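Local coordinates for NTP pyrophosphohydrolase MazG-like domain-containing protein (PDB 2Q73), which probably hydrolyses nucleoside triphosphates to monophosphates and pyrophosphate as a magnesium-dependent, all-helical MazG-type house-cleaning enzyme, at the interface of chains A and B and the interface of chains A and C. Sequence-based numbering; all coordinates share one arbitrary frame. Chains: chain A/B/C, Hypothetical protein.

Contact 1: the interface of chains A and B. Residues chain A 25-26, 28-29, 32; chain B 31-32, 35-36, 39.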
# COMPACT_ATOMS: atom_id res chain seq x y z
N PHE A 25 -0.43 10.15 2.30
CA PHE A 25 -0.02 9.95 0.90
C PHE A 25 1.45 9.58 0.80
O PHE A 25 1.82 8.66 0.09
CB PHE A 25 -0.27 11.20 0.05
CG PHE A 25 -1.72 11.48 -0.25
CD1 PHE A 25 -2.57 10.48 -0.74
CD2 PHE A 25 -2.23 12.79 -0.10
CE1 PHE A 25 -3.92 10.76 -1.05
CE2 PHE A 25 -3.58 13.08 -0.39
CZ PHE A 25 -4.42 12.08 -0.88
N LYS A 26 2.31 10.32 1.50
CA LYS A 26 3.74 10.02 1.49
C LYS A 26 4.05 8.62 2.03
O LYS A 26 4.89 7.90 1.47
CB LYS A 26 4.54 11.07 2.27
CG LYS A 26 4.66 12.47 1.60
CD LYS A 26 5.29 12.42 0.17
CE LYS A 26 6.59 11.64 0.11
NZ LYS A 26 7.16 11.73 -1.28
N ILE A 28 2.22 5.94 1.82
CA ILE A 28 1.82 4.94 0.79
C ILE A 28 2.83 5.01 -0.38
O ILE A 28 3.23 3.98 -0.93
CB ILE A 28 0.37 5.18 0.31
CG1 ILE A 28 -0.62 5.17 1.49
CG2 ILE A 28 -0.05 4.16 -0.81
CD1 ILE A 28 -0.52 3.87 2.36
N GLU A 29 3.26 6.23 -0.73
CA GLU A 29 4.32 6.42 -1.75
C GLU A 29 5.58 5.64 -1.39
O GLU A 29 6.17 4.93 -2.24
CB GLU A 29 4.68 7.91 -1.92
CG GLU A 29 3.72 8.68 -2.79
CD GLU A 29 3.95 10.20 -2.75
OE2 GLU A 29 2.93 10.86 -2.42
N GLY A 32 5.24 1.89 -1.63
CA GLY A 32 5.41 1.45 -3.03
C GLY A 32 6.86 1.37 -3.47
O GLY A 32 7.26 0.43 -4.15
N VAL B 31 0.17 1.21 -6.49
CA VAL B 31 -0.63 1.88 -5.48
C VAL B 31 0.18 3.08 -4.96
O VAL B 31 -0.39 4.15 -4.73
CB VAL B 31 -1.03 0.91 -4.37
CG1 VAL B 31 -1.60 1.64 -3.14
CG2 VAL B 31 -2.10 -0.07 -4.89
N GLY B 32 1.49 2.90 -4.76
CA GLY B 32 2.33 4.03 -4.30
C GLY B 32 2.40 5.16 -5.31
O GLY B 32 2.35 6.32 -4.97
N SER B 35 -0.82 7.03 -5.13
CA SER B 35 -0.77 7.96 -4.01
C SER B 35 -0.13 9.28 -4.40
O SER B 35 -0.69 10.35 -4.12
CB SER B 35 0.00 7.31 -2.87
OG SER B 35 -0.21 8.08 -1.72
N GLU B 36 1.01 9.21 -5.09
CA GLU B 36 1.72 10.39 -5.57
C GLU B 36 0.88 11.21 -6.56
O GLU B 36 0.81 12.44 -6.44
CB GLU B 36 3.04 9.97 -6.23
CG GLU B 36 3.95 11.16 -6.61
CD GLU B 36 5.19 10.73 -7.37
OE1 GLU B 36 5.33 9.52 -7.69
OE2 GLU B 36 6.01 11.62 -7.67
N ARG B 39 -1.86 12.98 -4.62
CA ARG B 39 -1.30 14.06 -3.80
C ARG B 39 -0.99 15.27 -4.67
O ARG B 39 -1.22 16.42 -4.29
CB ARG B 39 -0.04 13.56 -3.08
CG ARG B 39 0.65 14.62 -2.24
CD ARG B 39 1.85 14.04 -1.46
NE ARG B 39 2.88 13.44 -2.31
CZ ARG B 39 3.85 14.10 -2.95
NH1 ARG B 39 3.94 15.43 -2.91
NH2 ARG B 39 4.73 13.42 -3.66
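B:Arg39 and A:Glu29 form the charged link of this helix-to-helix contact, part of a two-fold symmetric interface between identical chains whose biological role the coordinates alone do not prove. The guanidinium nitrogen NE lies 2.6 Å from the carboxylate oxygen OE2, with 173° at the hydrogen. OE2 sits in the guanidinium plane, so a nearly straight, in-plane hydrogen bond is combined with the salt bridge. The two side chains meet at about a right angle, and the bend at chi3 of B:Arg39 turns NE back toward the glutamate. The carboxylate of A:Glu29 is incompletely modelled, and only its OE2 end can be judged. Over one guanidinium face, offset toward the rim, lies CD of A:Lys26, 3.5 Å above the plane, a methylene rather than the ammonium. Nearer the backbone, the CB and CA end of B:Arg39 sits over the rim of one ring face of A:Phe25, CB 3.8 Å from CD2. A further hydrogen bond runs from the hydroxyl OG of B:Ser35 to the backbone carbonyl O of A:Phe25 at 2.8 Å; OG approaches from the side, at 109° to the C=O bond and somewhat tilted from the carbonyl plane. OG is anti to its backbone N (chi1 -167°) and points across to chain A. Next to it, CG2 of A:Ile28 touches CB of B:Ser35 and CG1 of B:Val31, while at B:Gly32 the backbones come close, its CA 3.5 Å from A:Ile28 O. All these residues belong to helix 20-39. Around the carboxylate, CD of A:Glu29 rests 3.6 Å from CA of B:Glu36.

Contact 2: the interface of chains A and C. Residues chain A 80, 83-84, 87; chain C 48, 51, 57.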
# COMPACT_ATOMS: atom_id res chain seq x y z
N THR A 80 3.30 3.33 23.26
CA THR A 80 2.47 2.35 22.55
C THR A 80 3.18 0.99 22.49
O THR A 80 2.56 -0.05 22.72
CB THR A 80 2.11 2.85 21.14
OG1 THR A 80 1.44 4.11 21.24
CG2 THR A 80 1.21 1.85 20.43
N LEU A 83 2.85 -0.66 25.83
CA LEU A 83 1.50 -1.21 25.93
C LEU A 83 1.35 -2.51 25.15
O LEU A 83 0.78 -3.49 25.66
CB LEU A 83 0.46 -0.18 25.47
CG LEU A 83 0.34 1.09 26.33
CD1 LEU A 83 -0.72 2.03 25.76
CD2 LEU A 83 0.08 0.77 27.80
N LYS A 84 1.87 -2.53 23.92
CA LYS A 84 1.89 -3.75 23.11
C LYS A 84 2.65 -4.88 23.78
O LYS A 84 2.22 -6.02 23.71
CB LYS A 84 2.44 -3.49 21.70
CG LYS A 84 1.45 -2.79 20.79
CD LYS A 84 0.33 -3.74 20.35
CE LYS A 84 0.69 -4.50 19.08
NZ LYS A 84 -0.30 -5.60 18.85
N LEU A 87 0.16 -6.62 26.18
CA LEU A 87 -0.88 -7.42 25.51
C LEU A 87 -0.33 -8.70 24.88
O LEU A 87 -0.90 -9.77 25.05
CB LEU A 87 -1.61 -6.60 24.45
CG LEU A 87 -2.59 -5.48 24.80
CD1 LEU A 87 -3.23 -4.96 23.50
CD2 LEU A 87 -3.67 -5.94 25.78
N LEU C 48 -4.50 1.08 27.64
CA LEU C 48 -4.56 -0.34 27.31
C LEU C 48 -5.91 -0.78 26.73
O LEU C 48 -5.95 -1.48 25.72
CB LEU C 48 -4.23 -1.18 28.55
CG LEU C 48 -3.78 -2.62 28.32
CD1 LEU C 48 -2.48 -2.69 27.50
CD2 LEU C 48 -3.62 -3.29 29.67
N LEU C 51 -6.49 0.51 23.07
CA LEU C 51 -5.39 0.28 22.14
C LEU C 51 -5.84 -0.41 20.85
O LEU C 51 -5.50 0.04 19.75
CB LEU C 51 -4.24 -0.48 22.83
CG LEU C 51 -2.99 -0.79 21.98
CD1 LEU C 51 -2.21 0.48 21.61
CD2 LEU C 51 -2.09 -1.76 22.72
N GLU C 57 -1.83 1.89 17.78
CA GLU C 57 -1.54 0.46 17.57
C GLU C 57 -1.15 0.17 16.12
O GLU C 57 -0.19 -0.56 15.88
CB GLU C 57 -2.72 -0.42 17.95
CG GLU C 57 -2.58 -1.86 17.43
CD GLU C 57 -3.67 -2.76 17.92
OE1 GLU C 57 -4.68 -2.89 17.20
OE2 GLU C 57 -3.53 -3.31 19.04
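This is an apolar, leucine-rich patch of a two-fold symmetric interface between identical chains, joining A and C in the deposited tetramer; the coordinates alone do not prove that this pairing persists in solution. C:Leu51 enters with both methyl branches in use. Its CD2 meets CD1 of A:Leu87 at 3.5 Å, a close van der Waals contact between side chains that run antiparallel, side by side. The same CD2 lies 3.9 Å from the CD methylene of A:Lys84, whose chain crosses the leucine at about a right angle. On the other branch, CD1 of C:Leu51 reaches CG2 of A:Thr80 at 3.9 Å. CG of C:Leu51 is anti to its backbone N (chi1 -179°), which carries the fork away from that N, beside its own carbonyl carbon, and toward chain A. C:Leu48 covers the other branch of A:Leu87, its CD1 being 3.9 Å from CD2, and that CD1 also lies 3.8 Å from the carbonyl O of A:Leu83. At the border, the ammonium NZ of A:Lys84 and the carboxylate OE2 of C:Glu57 are 4.0 Å apart, a long salt bridge beyond hydrogen-bonding reach; the lysine chain is bent at chi2 and chi3, and its CD methylene also packs on C:Leu51. Chain A contributes successive turns of helix 77-88, whereas chain C supplies the 3-10 helix 48-50, the loop residue C:Leu51 and the start of helix 55-72.

The C-alpha centres of contact 1 and contact 2 lie about 27 Å apart, and the residues given for them do not overlap. Contact 1 uses helix 20-39 on both sides, whereas contact 2 pairs helix 77-88 with the 48-57 region of another copy. Chain A therefore faces two different partners through separate surfaces, consistent with the deposited four-copy assembly. The metal ligands A:Glu30 and A:Glu33 share helix 20-39 with contact 1, and C:Glu58 and C:Asp61 share helix 55-72 with C:Glu57 of contact 2. Both interfaces might thus help to steady the magnesium-binding helices, although the structure alone does not show such coupling.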